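Local coordinates for protein glycerol kinase, putative (Plasmodium falciparum, PDB 2W40) that probably phosphorylates glycerol with ATP to give sn-glycerol 3-phosphate, as an FGGY-family glycerol kinase with the fold of the sugar kinase/Hsp70/actin superfamily, at residues C[346-351]-C[378-383]; C[389-394]-C[490-495]. All coordinates share one frame; numbering follows the deposited sequence.

Contact 1: residues C[346-351]-C[378-383]; sequences VIFVPA and SHIVRA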
ATOM      1  N   VAL C 346       7.014   8.537  -2.602  1.00 11.60           N
ATOM      2  CA  VAL C 346       6.464   7.165  -2.621  1.00 10.41           C
ATOM      3  C   VAL C 346       6.827   6.480  -3.945  1.00 10.28           C
ATOM      4  O   VAL C 346       6.737   7.107  -5.039  1.00  9.94           O
ATOM      5  CB  VAL C 346       4.926   7.136  -2.405  1.00 10.42           C
ATOM      6  CG1 VAL C 346       4.296   5.700  -2.604  1.00  9.83           C
ATOM      7  CG2 VAL C 346       4.631   7.703  -0.945  1.00 13.76           C
ATOM      8  N   ILE C 347       7.207   5.199  -3.871  1.00  8.44           N
ATOM      9  CA  ILE C 347       7.453   4.395  -5.023  1.00  9.34           C
ATOM     10  C   ILE C 347       6.629   3.172  -4.873  1.00  8.44           C
ATOM     11  O   ILE C 347       6.573   2.553  -3.791  1.00  9.00           O
ATOM     12  CB  ILE C 347       8.964   4.033  -5.213  1.00  9.55           C
ATOM     13  CG1 ILE C 347       9.784   5.299  -5.322  1.00 12.13           C
ATOM     14  CG2 ILE C 347       9.177   3.017  -6.337  1.00 10.41           C
ATOM     15  CD1 ILE C 347      11.161   5.167  -5.168  1.00 16.15           C
ATOM     16  N   PHE C 348       6.077   2.763  -5.973  1.00  8.25           N
ATOM     17  CA  PHE C 348       5.207   1.544  -6.050  1.00  8.52           C
ATOM     18  C   PHE C 348       5.816   0.640  -7.104  1.00 10.52           C
ATOM     19  O   PHE C 348       5.763   0.976  -8.286  1.00 10.44           O
ATOM     20  CB  PHE C 348       3.766   1.942  -6.424  1.00 10.13           C
ATOM     21  CG  PHE C 348       2.685   0.910  -6.119  1.00  7.02           C
ATOM     22  CD1 PHE C 348       1.437   1.339  -5.783  1.00 10.44           C
ATOM     23  CD2 PHE C 348       2.868  -0.433  -6.244  1.00 12.69           C
ATOM     24  CE1 PHE C 348       0.435   0.460  -5.573  1.00 11.81           C
ATOM     25  CE2 PHE C 348       1.886  -1.325  -5.939  1.00 13.31           C
ATOM     26  CZ  PHE C 348       0.634  -0.868  -5.633  1.00 11.18           C
ATOM     27  N   VAL C 349       6.372  -0.494  -6.676  1.00  9.42           N
ATOM     28  CA  VAL C 349       6.937  -1.427  -7.618  1.00 10.91           C
ATOM     29  C   VAL C 349       5.793  -2.365  -7.987  1.00 11.86           C
ATOM     30  O   VAL C 349       5.450  -3.188  -7.177  1.00 13.20           O
ATOM     31  CB  VAL C 349       8.176  -2.187  -7.069  1.00 11.37           C
ATOM     32  CG1 VAL C 349       8.680  -3.222  -8.067  1.00 11.70           C
ATOM     33  CG2 VAL C 349       9.259  -1.232  -6.605  1.00 11.80           C
ATOM     34  N   PRO C 350       5.142  -2.167  -9.173  1.00 13.78           N
ATOM     35  CA  PRO C 350       3.863  -2.839  -9.494  1.00 15.18           C
ATOM     36  C   PRO C 350       4.214  -4.265 -10.046  1.00 15.71           C
ATOM     37  O   PRO C 350       4.586  -4.438 -11.283  1.00 20.34           O
ATOM     38  CB  PRO C 350       3.241  -1.943 -10.613  1.00 16.28           C
ATOM     39  CG  PRO C 350       4.172  -0.754 -10.764  1.00 16.37           C
ATOM     40  CD  PRO C 350       5.531  -1.292 -10.272  1.00 14.12           C
ATOM     41  N   ALA C 351       4.295  -5.192  -9.126  1.00 12.50           N
ATOM     42  CA  ALA C 351       4.892  -6.569  -9.387  1.00 10.64           C
ATOM     43  C   ALA C 351       3.908  -7.609  -8.840  1.00  9.20           C
ATOM     44  O   ALA C 351       4.304  -8.601  -8.287  1.00 11.39           O
ATOM     45  CB  ALA C 351       6.300  -6.764  -8.843  1.00 11.90           C
ATOM     46  N   SER C 378      -4.263   9.267  -3.642  1.00 15.76           N
ATOM     47  CA  SER C 378      -3.787   9.919  -4.865  1.00 16.19           C
ATOM     48  C   SER C 378      -2.301   9.664  -5.118  1.00 14.85           C
ATOM     49  O   SER C 378      -1.899   9.375  -6.233  1.00 13.70           O
ATOM     50  CB  SER C 378      -4.066  11.433  -4.823  1.00 19.57           C
ATOM     51  OG  SER C 378      -3.129  12.113  -3.916  1.00 23.06           O
ATOM     52  N   HIS C 379      -1.463   9.788  -4.096  1.00 13.47           N
ATOM     53  CA  HIS C 379      -0.045   9.590  -4.269  1.00 11.34           C
ATOM     54  C   HIS C 379       0.290   8.140  -4.587  1.00  9.33           C
ATOM     55  O   HIS C 379       1.204   7.845  -5.367  1.00  8.49           O
ATOM     56  CB  HIS C 379       0.741   9.988  -3.003  1.00 11.55           C
ATOM     57  CG  HIS C 379       0.466  11.355  -2.490  1.00 14.08           C
ATOM     58  ND1 HIS C 379       0.972  12.512  -3.067  1.00 23.42           N
ATOM     59  CD2 HIS C 379      -0.150  11.746  -1.364  1.00 11.54           C
ATOM     60  CE1 HIS C 379       0.640  13.558  -2.319  1.00 19.95           C
ATOM     61  NE2 HIS C 379      -0.046  13.115  -1.284  1.00 20.83           N
ATOM     62  N   ILE C 380      -0.455   7.218  -3.989  1.00 10.07           N
ATOM     63  CA  ILE C 380      -0.266   5.762  -4.247  1.00 11.45           C
ATOM     64  C   ILE C 380      -0.635   5.423  -5.681  1.00  9.60           C
ATOM     65  O   ILE C 380       0.058   4.688  -6.349  1.00 11.37           O
ATOM     66  CB  ILE C 380      -1.040   4.916  -3.204  1.00 11.83           C
ATOM     67  CG1 ILE C 380      -0.497   5.259  -1.771  1.00 13.37           C
ATOM     68  CG2 ILE C 380      -1.094   3.432  -3.601  1.00 10.60           C
ATOM     69  CD1 ILE C 380      -1.363   4.668  -0.567  1.00 14.19           C
ATOM     70  N   VAL C 381      -1.783   5.948  -6.111  1.00  9.22           N
ATOM     71  CA  VAL C 381      -2.220   5.823  -7.519  1.00  8.47           C
ATOM     72  C   VAL C 381      -1.173   6.350  -8.500  1.00  8.58           C
ATOM     73  O   VAL C 381      -0.756   5.624  -9.436  1.00  9.08           O
ATOM     74  CB  VAL C 381      -3.634   6.500  -7.703  1.00  9.99           C
ATOM     75  CG1 VAL C 381      -4.008   6.549  -9.225  1.00 11.64           C
ATOM     76  CG2 VAL C 381      -4.627   5.751  -6.881  1.00 10.13           C
ATOM     77  N   ARG C 382      -0.705   7.571  -8.273  1.00  9.92           N
ATOM     78  CA  ARG C 382       0.343   8.176  -9.117  1.00  8.07           C
ATOM     79  C   ARG C 382       1.588   7.328  -9.142  1.00  7.75           C
ATOM     80  O   ARG C 382       2.184   7.167 -10.181  1.00  7.35           O
ATOM     81  CB  ARG C 382       0.637   9.632  -8.670  1.00  9.34           C
ATOM     82  CG  ARG C 382       1.678  10.262  -9.517  1.00 10.33           C
ATOM     83  CD  ARG C 382       2.014  11.691  -9.183  1.00 11.78           C
ATOM     84  NE  ARG C 382       3.144  11.966 -10.027  1.00 16.21           N
ATOM     85  CZ  ARG C 382       3.181  12.721 -11.109  1.00 13.41           C
ATOM     86  NH1 ARG C 382       2.175  13.548 -11.426  1.00 14.56           N
ATOM     87  NH2 ARG C 382       4.276  12.696 -11.831  1.00 15.19           N
ATOM     88  N   ALA C 383       1.944   6.746  -7.994  1.00  6.34           N
ATOM     89  CA  ALA C 383       3.226   6.024  -7.893  1.00  6.48           C
ATOM     90  C   ALA C 383       3.080   4.744  -8.791  1.00  6.69           C
ATOM     91  O   ALA C 383       4.002   4.284  -9.440  1.00  8.53           O
ATOM     92  CB  ALA C 383       3.544   5.626  -6.357  1.00  8.16           C
TER
HETATM   93  O   HOH W   1       6.599   4.085  -8.416  1.00 10.08           O
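The contact centres on the methyl of A383. This group points at the strand and meets F348 CB at 3.7 Å, a methyl-to-methylene contact right where the two backbones come nearest, the CA atoms of F348 and A383 being 5.2 Å apart. Two residues earlier in the chain, V346 lays CG1 on the same methyl, 3.8 Å from A383 CB; that branch stands anti to the backbone N (chi1 173°), which turns it to the helix. Further out, the F348 ring lies along the helix flank instead of over A383. With CG anti to its backbone N (chi1 -161°), the ring brings CE1 to 3.9 Å from I380 CG2, the two side chains crossing obliquely, while I380 O lies at the ring edge near the ring plane, 3.7 Å from F348 CD1. This is a beta-strand on helix packing in the C-terminal FGGY domain: strand 347-349 is one strand of a two-stranded antiparallel sheet with strand 366-371, and the short axes of strand 347-349 and residues 378-383 cross at -50°. In the extended strand, I347 and V349 point away from helix 377-403, and both touch helix 482-500. One water sits between the backbones, accepting from F348 N at 2.8 Å and within donating distance of A383 O, so the strand N-H has a partner. Behind the first shell, I368 and M371 of the partner strand pack on V346, F348 and I380, and backbone bonds of I347 to Y369 and V349 to S367 fix the strand. M371 of the second subunit packs on F348, and W320 of that subunit on I380.

Contact 2: residues C[389-394]-C[490-495]; sequences AFQLNE and SEWNKA. With EDO (1,2-ethanediol), chain B.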
ATOM      1  N   ALA C 389       5.946   3.696 -16.258  1.00  8.23           N
ATOM      2  CA  ALA C 389       7.005   4.412 -16.963  1.00  8.45           C
ATOM      3  C   ALA C 389       8.386   3.947 -16.663  1.00  6.94           C
ATOM      4  O   ALA C 389       9.170   3.681 -17.583  1.00  9.20           O
ATOM      5  CB  ALA C 389       6.841   5.939 -16.775  1.00  8.21           C
ATOM      6  N   PHE C 390       8.670   3.765 -15.353  1.00  5.81           N
ATOM      7  CA  PHE C 390       9.987   3.229 -14.999  1.00  6.97           C
ATOM      8  C   PHE C 390      10.294   1.854 -15.586  1.00  7.33           C
ATOM      9  O   PHE C 390      11.427   1.591 -15.991  1.00  8.20           O
ATOM     10  CB  PHE C 390      10.120   3.202 -13.478  1.00  8.29           C
ATOM     11  CG  PHE C 390      10.304   4.565 -12.849  1.00  8.46           C
ATOM     12  CD1 PHE C 390      11.393   5.411 -13.184  1.00 10.44           C
ATOM     13  CD2 PHE C 390       9.372   5.030 -11.924  1.00 10.04           C
ATOM     14  CE1 PHE C 390      11.522   6.670 -12.551  1.00  8.73           C
ATOM     15  CE2 PHE C 390       9.524   6.255 -11.321  1.00 11.27           C
ATOM     16  CZ  PHE C 390      10.574   7.084 -11.680  1.00  9.79           C
ATOM     17  N   GLN C 391       9.283   0.993 -15.599  1.00  6.44           N
ATOM     18  CA  GLN C 391       9.472  -0.316 -16.217  1.00  7.00           C
ATOM     19  C   GLN C 391       9.703  -0.206 -17.756  1.00  7.49           C
ATOM     20  O   GLN C 391      10.559  -0.915 -18.341  1.00 10.37           O
ATOM     21  CB  GLN C 391       8.234  -1.191 -15.908  1.00  7.73           C
ATOM     22  CG  GLN C 391       8.199  -1.764 -14.469  1.00 12.04           C
ATOM     23  CD  GLN C 391       6.963  -2.564 -14.285  1.00  9.20           C
ATOM     24  OE1 GLN C 391       6.975  -3.756 -14.476  1.00 13.46           O
ATOM     25  NE2 GLN C 391       5.835  -1.886 -13.969  1.00 11.56           N
ATOM     26  N   LEU C 392       8.931   0.685 -18.385  1.00  8.69           N
ATOM     27  CA  LEU C 392       9.066   0.886 -19.807  1.00  8.95           C
ATOM     28  C   LEU C 392      10.462   1.385 -20.145  1.00  8.29           C
ATOM     29  O   LEU C 392      11.061   0.993 -21.134  1.00  9.66           O
ATOM     30  CB  LEU C 392       7.945   1.811 -20.269  1.00  9.55           C
ATOM     31  CG  LEU C 392       7.891   1.890 -21.796  1.00 10.23           C
ATOM     32  CD1 LEU C 392       7.650   0.527 -22.513  1.00 10.04           C
ATOM     33  CD2 LEU C 392       6.903   2.981 -22.224  1.00 12.42           C
ATOM     34  N   ASN C 393      11.013   2.264 -19.301  1.00  8.67           N
ATOM     35  CA  ASN C 393      12.360   2.781 -19.511  1.00  8.95           C
ATOM     36  C   ASN C 393      13.413   1.681 -19.510  1.00  8.87           C
ATOM     37  O   ASN C 393      14.324   1.653 -20.336  1.00 11.61           O
ATOM     38  CB  ASN C 393      12.671   3.779 -18.427  1.00 10.29           C
ATOM     39  CG  ASN C 393      14.045   4.377 -18.599  1.00 10.98           C
ATOM     40  OD1 ASN C 393      14.419   4.807 -19.703  1.00 14.21           O
ATOM     41  ND2 ASN C 393      14.797   4.499 -17.465  1.00 14.06           N
ATOM     42  N   GLU C 394      13.232   0.742 -18.579  1.00 10.04           N
ATOM     43  CA  GLU C 394      14.121  -0.429 -18.575  1.00 11.30           C
ATOM     44  C   GLU C 394      14.080  -1.274 -19.886  1.00 10.51           C
ATOM     45  O   GLU C 394      15.110  -1.716 -20.424  1.00 10.33           O
ATOM     46  CB  GLU C 394      13.879  -1.334 -17.347  1.00 12.23           C
ATOM     47  CG  GLU C 394      14.124  -0.602 -16.071  1.00 12.00           C
ATOM     48  CD  GLU C 394      14.185  -1.501 -14.826  1.00 15.24           C
ATOM     49  OE1 GLU C 394      14.119  -2.757 -14.930  1.00 16.93           O
ATOM     50  OE2 GLU C 394      14.327  -0.910 -13.689  1.00 17.73           O
ATOM     51  N   SER C 490      17.167   6.636 -10.246  1.00 15.05           N
ATOM     52  CA  SER C 490      17.888   6.082  -9.035  1.00 16.36           C
ATOM     53  C   SER C 490      16.930   5.696  -7.883  1.00 15.67           C
ATOM     54  O   SER C 490      17.108   4.644  -7.203  1.00 15.92           O
ATOM     55  CB  SER C 490      18.960   7.101  -8.583  1.00 18.16           C
ATOM     56  OG  SER C 490      19.364   6.753  -7.250  1.00 24.51           O
ATOM     57  N   GLU C 491      15.926   6.522  -7.614  1.00 15.77           N
ATOM     58  CA  GLU C 491      14.962   6.265  -6.632  1.00 16.20           C
ATOM     59  C   GLU C 491      14.205   4.965  -6.961  1.00 14.45           C
ATOM     60  O   GLU C 491      13.975   4.138  -6.076  1.00 14.97           O
ATOM     61  CB  GLU C 491      13.970   7.381  -6.433  1.00 17.31           C
ATOM     62  CG  GLU C 491      14.668   8.583  -5.786  1.00 21.09           C
ATOM     63  CD  GLU C 491      13.964   9.939  -5.934  1.00 24.34           C
ATOM     64  OE1 GLU C 491      12.883  10.159  -6.630  1.00 28.87           O
ATOM     65  OE2 GLU C 491      14.580  10.856  -5.316  1.00 35.13           O
ATOM     66  N   TRP C 492      13.763   4.834  -8.220  1.00 12.84           N
ATOM     67  CA  TRP C 492      13.111   3.631  -8.659  1.00 11.54           C
ATOM     68  C   TRP C 492      13.986   2.396  -8.475  1.00 10.89           C
ATOM     69  O   TRP C 492      13.623   1.338  -7.904  1.00 11.29           O
ATOM     70  CB  TRP C 492      12.783   3.805 -10.107  1.00 10.66           C
ATOM     71  CG  TRP C 492      12.369   2.527 -10.793  1.00  9.95           C
ATOM     72  CD1 TRP C 492      13.144   1.787 -11.639  1.00  9.30           C
ATOM     73  CD2 TRP C 492      11.145   1.791 -10.631  1.00 11.02           C
ATOM     74  NE1 TRP C 492      12.497   0.653 -12.005  1.00  9.72           N
ATOM     75  CE2 TRP C 492      11.242   0.673 -11.465  1.00  8.92           C
ATOM     76  CE3 TRP C 492       9.958   2.032  -9.973  1.00 11.32           C
ATOM     77  CZ2 TRP C 492      10.233  -0.284 -11.582  1.00 10.11           C
ATOM     78  CZ3 TRP C 492       8.934   1.088 -10.109  1.00  9.55           C
ATOM     79  CH2 TRP C 492       9.077  -0.016 -10.939  1.00 10.31           C
ATOM     80  N   ASN C 493      15.205   2.574  -8.913  1.00 11.17           N
ATOM     81  CA  ASN C 493      16.197   1.450  -8.870  1.00 12.34           C
ATOM     82  C   ASN C 493      16.445   0.953  -7.455  1.00 13.20           C
ATOM     83  O   ASN C 493      16.500  -0.238  -7.210  1.00 14.56           O
ATOM     84  CB  ASN C 493      17.525   1.876  -9.464  1.00 13.32           C
ATOM     85  CG  ASN C 493      17.555   1.890 -10.953  1.00 14.47           C
ATOM     86  OD1 ASN C 493      16.710   1.266 -11.618  1.00 19.06           O
ATOM     87  ND2 ASN C 493      18.557   2.653 -11.522  1.00 20.49           N
ATOM     88  N   LYS C 494      16.484   1.851  -6.497  1.00 13.62           N
ATOM     89  CA  LYS C 494      16.713   1.451  -5.097  1.00 15.26           C
ATOM     90  C   LYS C 494      15.491   0.736  -4.549  1.00 13.62           C
ATOM     91  O   LYS C 494      15.605  -0.247  -3.837  1.00 13.66           O
ATOM     92  CB  LYS C 494      17.046   2.653  -4.272  1.00 17.77           C
ATOM     93  CG  LYS C 494      18.386   3.200  -4.625  1.00 19.46           C
ATOM     94  CD  LYS C 494      18.920   4.160  -3.651  1.00 23.42           C
ATOM     95  CE  LYS C 494      17.886   4.786  -2.684  1.00 30.92           C
ATOM     96  NZ  LYS C 494      17.140   6.012  -3.236  1.00 35.95           N
ATOM     97  N   ALA C 495      14.274   1.194  -4.893  1.00 12.12           N
ATOM     98  CA  ALA C 495      13.015   0.507  -4.507  1.00 11.49           C
ATOM     99  C   ALA C 495      12.937  -0.861  -5.161  1.00 10.04           C
ATOM    100  O   ALA C 495      12.652  -1.835  -4.499  1.00 12.06           O
ATOM    101  CB  ALA C 495      11.857   1.355  -4.997  1.00 10.96           C
TER
HETATM  102  C1  EDO B1515       9.911   9.037  -8.479  1.00 25.07           C
HETATM  103  O1  EDO B1515       9.252   9.744  -9.557  1.00 19.68           O
HETATM  104  C2  EDO B1515       9.299   9.485  -7.134  1.00 26.91           C
HETATM  105  O2  EDO B1515       9.546  10.905  -6.889  1.00 32.51           O
HETATM  106  O   HOH W   2      15.678   1.401 -13.956  1.00 16.71           O
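W492 reaches across a near-perpendicular helix pair, helix 482-500 over helix 377-403, in the C-terminal domain of this actin-like kinase fold; the short axes cross at -92° and stay 10.9 Å apart, a gap spanned by large side chains. The tryptophan begins with CB over the centre of the F390 ring, a CH-pi contact. CG is anti to the backbone N, which sends the indole out towards helix 377-403. There the exchange is returned: F390 CB sits over the five-membered ring, 3.4 Å from its centroid, with CD2 of W492 the closest atom at 3.3 Å from F390 CB. The two rings are almost parallel, at 11°, but slide past each other in opposite directions and barely overlap, so each ring mainly covers the other's CB. Along the six-membered ring, CE3 meets F390 CD2 at 3.6 Å. Farther round, CZ2 comes within 3.8 Å of Q391 CG, whose extended chain crosses the indole obliquely; its amide is held by NE2 bonding back to the G387 carbonyl. I347 of strand 347-349 also touches this indole.

The indole's polar edge is NE1. It donates to E394 OE2 at 2.9 Å with a fairly straight N-H (153°), the acceptor lying in the indole plane but the bond meeting the carboxylate from above its own plane. That oxygen is heavily used: R359 makes a salt bridge to it, which probably keeps the glutamate ionised, and a water donates to it as well. At the far edge of F390, a 1,2-ethanediol, probably from the crystallisation liquor, puts O1 near the ring plane. The water on E394 OE2 donates its other proton to N493 OD1, 2.6 Å away.

Overall arrangement
Contact 1 closes before contact 2 opens along the chain, yet their centres lie only 12 Å apart, on the same side of the molecule. Both use helix 377-403: its first turns hold strand 347-349, and its middle meets helix 482-500. The strand is thus sandwiched between the two helices, and the contacts touch directly, with I347 CG2 3.4 Å from A495 CB. In this way the helix near the C-terminus is tied to the body of the C-terminal FGGY domain. The side chains of F348 and Q391 lie about 12 and about 10 Å from G315, which binds ADP, absent here, in another structure of the protein. Both contacts meet the second subunit, contact 1 more extensively.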